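PDB 6SJ9: proteasome accessory factor B/C (PafBC) from Paenarthrobacter aurescens, which probably binds DNA through its winged helix-turn-helix domains and regulates transcription in the bacterial DNA damage response. Local coordinates for residues 359-368 with 406-414. Residues are numbered along the deposited sequence; the frame is centred on the assembly and turned at random.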
loop_
_atom_site.group_PDB
_atom_site.type_symbol
_atom_site.label_atom_id
_atom_site.label_comp_id
_atom_site.label_asym_id
_atom_site.label_seq_id
_atom_site.Cartn_x
_atom_site.Cartn_y
_atom_site.Cartn_z
ATOM N N LEU A 359 -14.063 12.045 -4.497
ATOM C CA LEU A 359 -13.904 11.904 -3.057
ATOM C C LEU A 359 -13.629 13.240 -2.380
ATOM O O LEU A 359 -14.045 13.449 -1.230
ATOM C CB LEU A 359 -12.781 10.898 -2.759
ATOM C CG LEU A 359 -13.088 9.408 -2.935
ATOM C CD1 LEU A 359 -11.796 8.561 -2.879
ATOM C CD2 LEU A 359 -14.066 8.893 -1.854
ATOM N N VAL A 360 -12.888 14.139 -3.046
ATOM C CA VAL A 360 -12.535 15.427 -2.442
ATOM C C VAL A 360 -13.485 16.542 -2.850
ATOM O O VAL A 360 -13.353 17.657 -2.331
ATOM C CB VAL A 360 -11.097 15.909 -2.772
ATOM C CG1 VAL A 360 -10.030 14.898 -2.371
ATOM C CG2 VAL A 360 -10.987 16.381 -4.221
ATOM N N HIS A 361 -14.349 16.322 -3.840
ATOM C CA HIS A 361 -15.325 17.345 -4.189
ATOM C C HIS A 361 -16.223 17.625 -2.985
ATOM O O HIS A 361 -16.402 16.772 -2.106
ATOM C CB HIS A 361 -16.152 16.869 -5.371
ATOM C CG HIS A 361 -17.087 17.891 -5.941
ATOM N ND1 HIS A 361 -18.400 18.001 -5.526
ATOM C CD2 HIS A 361 -16.913 18.830 -6.900
ATOM C CE1 HIS A 361 -18.999 18.950 -6.221
ATOM N NE2 HIS A 361 -18.118 19.469 -7.059
ATOM N N HIS A 362 -16.805 18.829 -2.948
ATOM C CA HIS A 362 -17.551 19.207 -1.753
ATOM C C HIS A 362 -18.764 18.293 -1.550
ATOM O O HIS A 362 -19.131 18.016 -0.406
ATOM C CB HIS A 362 -17.929 20.714 -1.781
ATOM C CG HIS A 362 -19.000 21.091 -2.767
ATOM N ND1 HIS A 362 -18.720 21.526 -4.049
ATOM C CD2 HIS A 362 -20.345 21.187 -2.629
ATOM C CE1 HIS A 362 -19.851 21.797 -4.679
ATOM N NE2 HIS A 362 -20.849 21.609 -3.838
ATOM N N GLN A 363 -19.330 17.732 -2.622
ATOM C CA GLN A 363 -20.451 16.802 -2.444
ATOM C C GLN A 363 -20.029 15.342 -2.323
ATOM O O GLN A 363 -20.887 14.473 -2.094
ATOM C CB GLN A 363 -21.458 16.961 -3.569
ATOM C CG GLN A 363 -22.010 18.370 -3.620
ATOM C CD GLN A 363 -23.378 18.380 -4.212
ATOM O OE1 GLN A 363 -24.265 19.129 -3.770
ATOM N NE2 GLN A 363 -23.577 17.543 -5.229
ATOM N N GLY A 364 -18.744 15.042 -2.486
ATOM C CA GLY A 364 -18.280 13.698 -2.257
ATOM C C GLY A 364 -18.612 12.743 -3.391
ATOM O O GLY A 364 -19.067 13.105 -4.473
ATOM N N LEU A 365 -18.424 11.481 -3.082
ATOM C CA LEU A 365 -18.522 10.392 -4.035
ATOM C C LEU A 365 -19.824 9.673 -3.712
ATOM O O LEU A 365 -19.936 9.068 -2.639
ATOM C CB LEU A 365 -17.304 9.464 -3.905
ATOM C CG LEU A 365 -17.177 8.435 -5.062
ATOM C CD1 LEU A 365 -15.767 7.846 -5.105
ATOM C CD2 LEU A 365 -18.184 7.324 -4.932
ATOM N N HIS A 366 -20.822 9.780 -4.612
ATOM C CA HIS A 366 -22.079 9.049 -4.451
ATOM C C HIS A 366 -21.965 7.691 -5.141
ATOM O O HIS A 366 -21.839 7.602 -6.370
ATOM C CB HIS A 366 -23.266 9.854 -4.980
ATOM C CG HIS A 366 -23.616 10.999 -4.090
ATOM N ND1 HIS A 366 -24.464 10.864 -3.014
ATOM C CD2 HIS A 366 -23.168 12.277 -4.060
ATOM C CE1 HIS A 366 -24.561 12.019 -2.380
ATOM N NE2 HIS A 366 -23.789 12.894 -3.000
ATOM N N ILE A 367 -21.990 6.638 -4.349
ATOM C CA ILE A 367 -21.477 5.366 -4.844
ATOM C C ILE A 367 -22.291 4.872 -6.044
ATOM O O ILE A 367 -21.711 4.531 -7.093
ATOM C CB ILE A 367 -21.422 4.332 -3.719
ATOM C CG1 ILE A 367 -20.232 4.670 -2.829
ATOM C CG2 ILE A 367 -21.176 2.927 -4.310
ATOM C CD1 ILE A 367 -20.243 3.948 -1.526
ATOM N N GLN A 368 -23.631 4.838 -5.923
ATOM C CA GLN A 368 -24.416 4.227 -7.012
ATOM C C GLN A 368 -24.215 4.986 -8.314
ATOM O O GLN A 368 -23.991 4.391 -9.375
ATOM C CB GLN A 368 -25.912 4.182 -6.720
ATOM C CG GLN A 368 -26.691 3.344 -7.821
ATOM C CD GLN A 368 -26.178 1.876 -7.857
ATOM O OE1 GLN A 368 -26.264 1.167 -6.854
ATOM N NE2 GLN A 368 -25.649 1.434 -8.994
ATOM N N TRP A 406 -17.625 7.841 5.530
ATOM C CA TRP A 406 -18.310 6.905 4.634
ATOM C C TRP A 406 -19.695 6.645 5.199
ATOM O O TRP A 406 -19.844 5.843 6.126
ATOM C CB TRP A 406 -17.524 5.627 4.513
ATOM C CG TRP A 406 -18.033 4.671 3.499
ATOM C CD1 TRP A 406 -19.347 4.396 3.171
ATOM C CD2 TRP A 406 -17.229 3.815 2.679
ATOM N NE1 TRP A 406 -19.395 3.430 2.193
ATOM C CE2 TRP A 406 -18.123 3.033 1.886
ATOM C CE3 TRP A 406 -15.851 3.641 2.522
ATOM C CZ2 TRP A 406 -17.677 2.110 0.952
ATOM C CZ3 TRP A 406 -15.400 2.683 1.590
ATOM C CH2 TRP A 406 -16.313 1.956 0.808
ATOM N N GLU A 407 -20.697 7.331 4.648
ATOM C CA GLU A 407 -22.109 7.102 4.971
ATOM C C GLU A 407 -22.750 6.191 3.927
ATOM O O GLU A 407 -22.092 5.729 2.993
ATOM C CB GLU A 407 -22.851 8.426 5.020
ATOM C CG GLU A 407 -22.293 9.418 5.964
ATOM C CD GLU A 407 -23.018 10.768 5.878
ATOM O OE1 GLU A 407 -24.175 10.860 5.400
ATOM O OE2 GLU A 407 -22.436 11.732 6.350
ATOM N N ASN A 408 -24.050 5.915 4.090
ATOM C CA ASN A 408 -24.770 5.047 3.144
ATOM C C ASN A 408 -24.650 5.595 1.734
ATOM O O ASN A 408 -25.157 6.675 1.444
ATOM C CB ASN A 408 -26.266 4.916 3.511
ATOM C CG ASN A 408 -26.954 3.779 2.705
ATOM O OD1 ASN A 408 -26.314 2.775 2.414
ATOM N ND2 ASN A 408 -28.230 3.938 2.367
ATOM N N ASP A 409 -24.006 4.857 0.846
ATOM C CA ASP A 409 -23.921 5.306 -0.552
ATOM C C ASP A 409 -23.127 6.630 -0.719
ATOM O O ASP A 409 -23.269 7.321 -1.741
ATOM C CB ASP A 409 -25.325 5.470 -1.201
ATOM C CG ASP A 409 -25.262 5.588 -2.772
ATOM O OD1 ASP A 409 -24.739 4.646 -3.407
ATOM O OD2 ASP A 409 -25.697 6.602 -3.366
ATOM N N HIS A 410 -22.291 7.041 0.236
ATOM C CA HIS A 410 -21.720 8.391 0.139
ATOM C C HIS A 410 -20.358 8.450 0.837
ATOM O O HIS A 410 -20.289 8.278 2.058
ATOM C CB HIS A 410 -22.688 9.393 0.718
ATOM C CG HIS A 410 -22.274 10.799 0.487
ATOM N ND1 HIS A 410 -22.738 11.848 1.247
ATOM C CD2 HIS A 410 -21.469 11.339 -0.457
ATOM C CE1 HIS A 410 -22.204 12.977 0.803
ATOM N NE2 HIS A 410 -21.432 12.694 -0.234
ATOM N N VAL A 411 -19.274 8.652 0.076
ATOM C CA VAL A 411 -17.906 8.644 0.610
ATOM C C VAL A 411 -17.245 9.983 0.312
ATOM O O VAL A 411 -17.262 10.456 -0.831
ATOM C CB VAL A 411 -17.037 7.494 0.039
ATOM C CG1 VAL A 411 -15.669 7.357 0.899
ATOM C CG2 VAL A 411 -17.804 6.192 0.060
ATOM N N TYR A 412 -16.657 10.598 1.329
ATOM C CA TYR A 412 -16.007 11.877 1.070
ATOM C C TYR A 412 -14.820 12.047 2.008
ATOM O O TYR A 412 -14.842 11.593 3.156
ATOM C CB TYR A 412 -16.989 13.074 1.144
ATOM C CG TYR A 412 -17.809 13.209 2.398
ATOM C CD1 TYR A 412 -18.847 12.320 2.688
ATOM C CD2 TYR A 412 -17.572 14.262 3.281
ATOM C CE1 TYR A 412 -19.598 12.455 3.848
ATOM C CE2 TYR A 412 -18.329 14.413 4.447
ATOM C CZ TYR A 412 -19.333 13.509 4.727
ATOM O OH TYR A 412 -20.068 13.665 5.892
ATOM N N ILE A 413 -13.764 12.619 1.447
ATOM C CA ILE A 413 -12.515 12.924 2.128
ATOM C C ILE A 413 -12.578 14.407 2.445
ATOM O O ILE A 413 -12.576 15.232 1.534
ATOM C CB ILE A 413 -11.314 12.553 1.246
ATOM C CG1 ILE A 413 -11.331 11.049 1.012
ATOM C CG2 ILE A 413 -10.029 12.968 1.892
ATOM C CD1 ILE A 413 -10.207 10.477 0.151
ATOM N N SER A 414 -12.793 14.741 3.711
ATOM C CA SER A 414 -13.069 16.117 4.107
ATOM C C SER A 414 -11.879 17.056 3.871
ATOM O O SER A 414 -10.719 16.703 4.125
ATOM C CB SER A 414 -13.530 16.158 5.564
ATOM O OG SER A 414 -12.557 15.622 6.434
#
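His410 and His366 form an offset stack across two antiparallel strands, planes 9° apart and centroids separated by 4.1 Å. Followed outward, the His410 side chain leaves CB with CG anti to the backbone N (chi1 -172°), carrying the ring alongside residues 363-366. His366 CE1 lies over the centre of one ring face; at the edge, near the ring plane, CD2 lies 3.5 Å from Leu365 O. At the far corner NE2 donates a bent bond to Gln363 O (2.6 Å) from above the carbonyl plane, off the lone pairs, and CE1 lies beside it, 3.5 Å from Gln363 O. Tyr412 CD1 sits over the face opposite His366, clamping the imidazole flat. With an alanine here, Gln363 O would probably lose this donor and His366 its stacking partner.

Backbone bonds between Leu365 and Val411 run both ways, and Ile413 N reaches Leu359 O in the last turn of helix 346-360. Where type II turn 407-410 meets the next helix, Asp409 O takes Ile367 N, and Asp409 OD1 receives Gln368 N on its syn side at 2.8 Å. On the other sheet face, Val411 CG1 meets Leu359 CD2 (3.5 Å) and Val411 CG2 meets Ile367 CD1 (3.7 Å); CG2 sits over the centre of the Trp406 ring, which Ile367 CD1 also touches near NE1.

This is consistent with a winged helix-turn-helix domain, hairpin 404-413 being the wing and strand 365-366, between helices 346-360 and 367-374, completing its sheet. Strand 404-407 pairs on with strand 175-188; helices 95-118, 147-159 and 232-237 pack on Ile413, Trp406 and Tyr412 respectively.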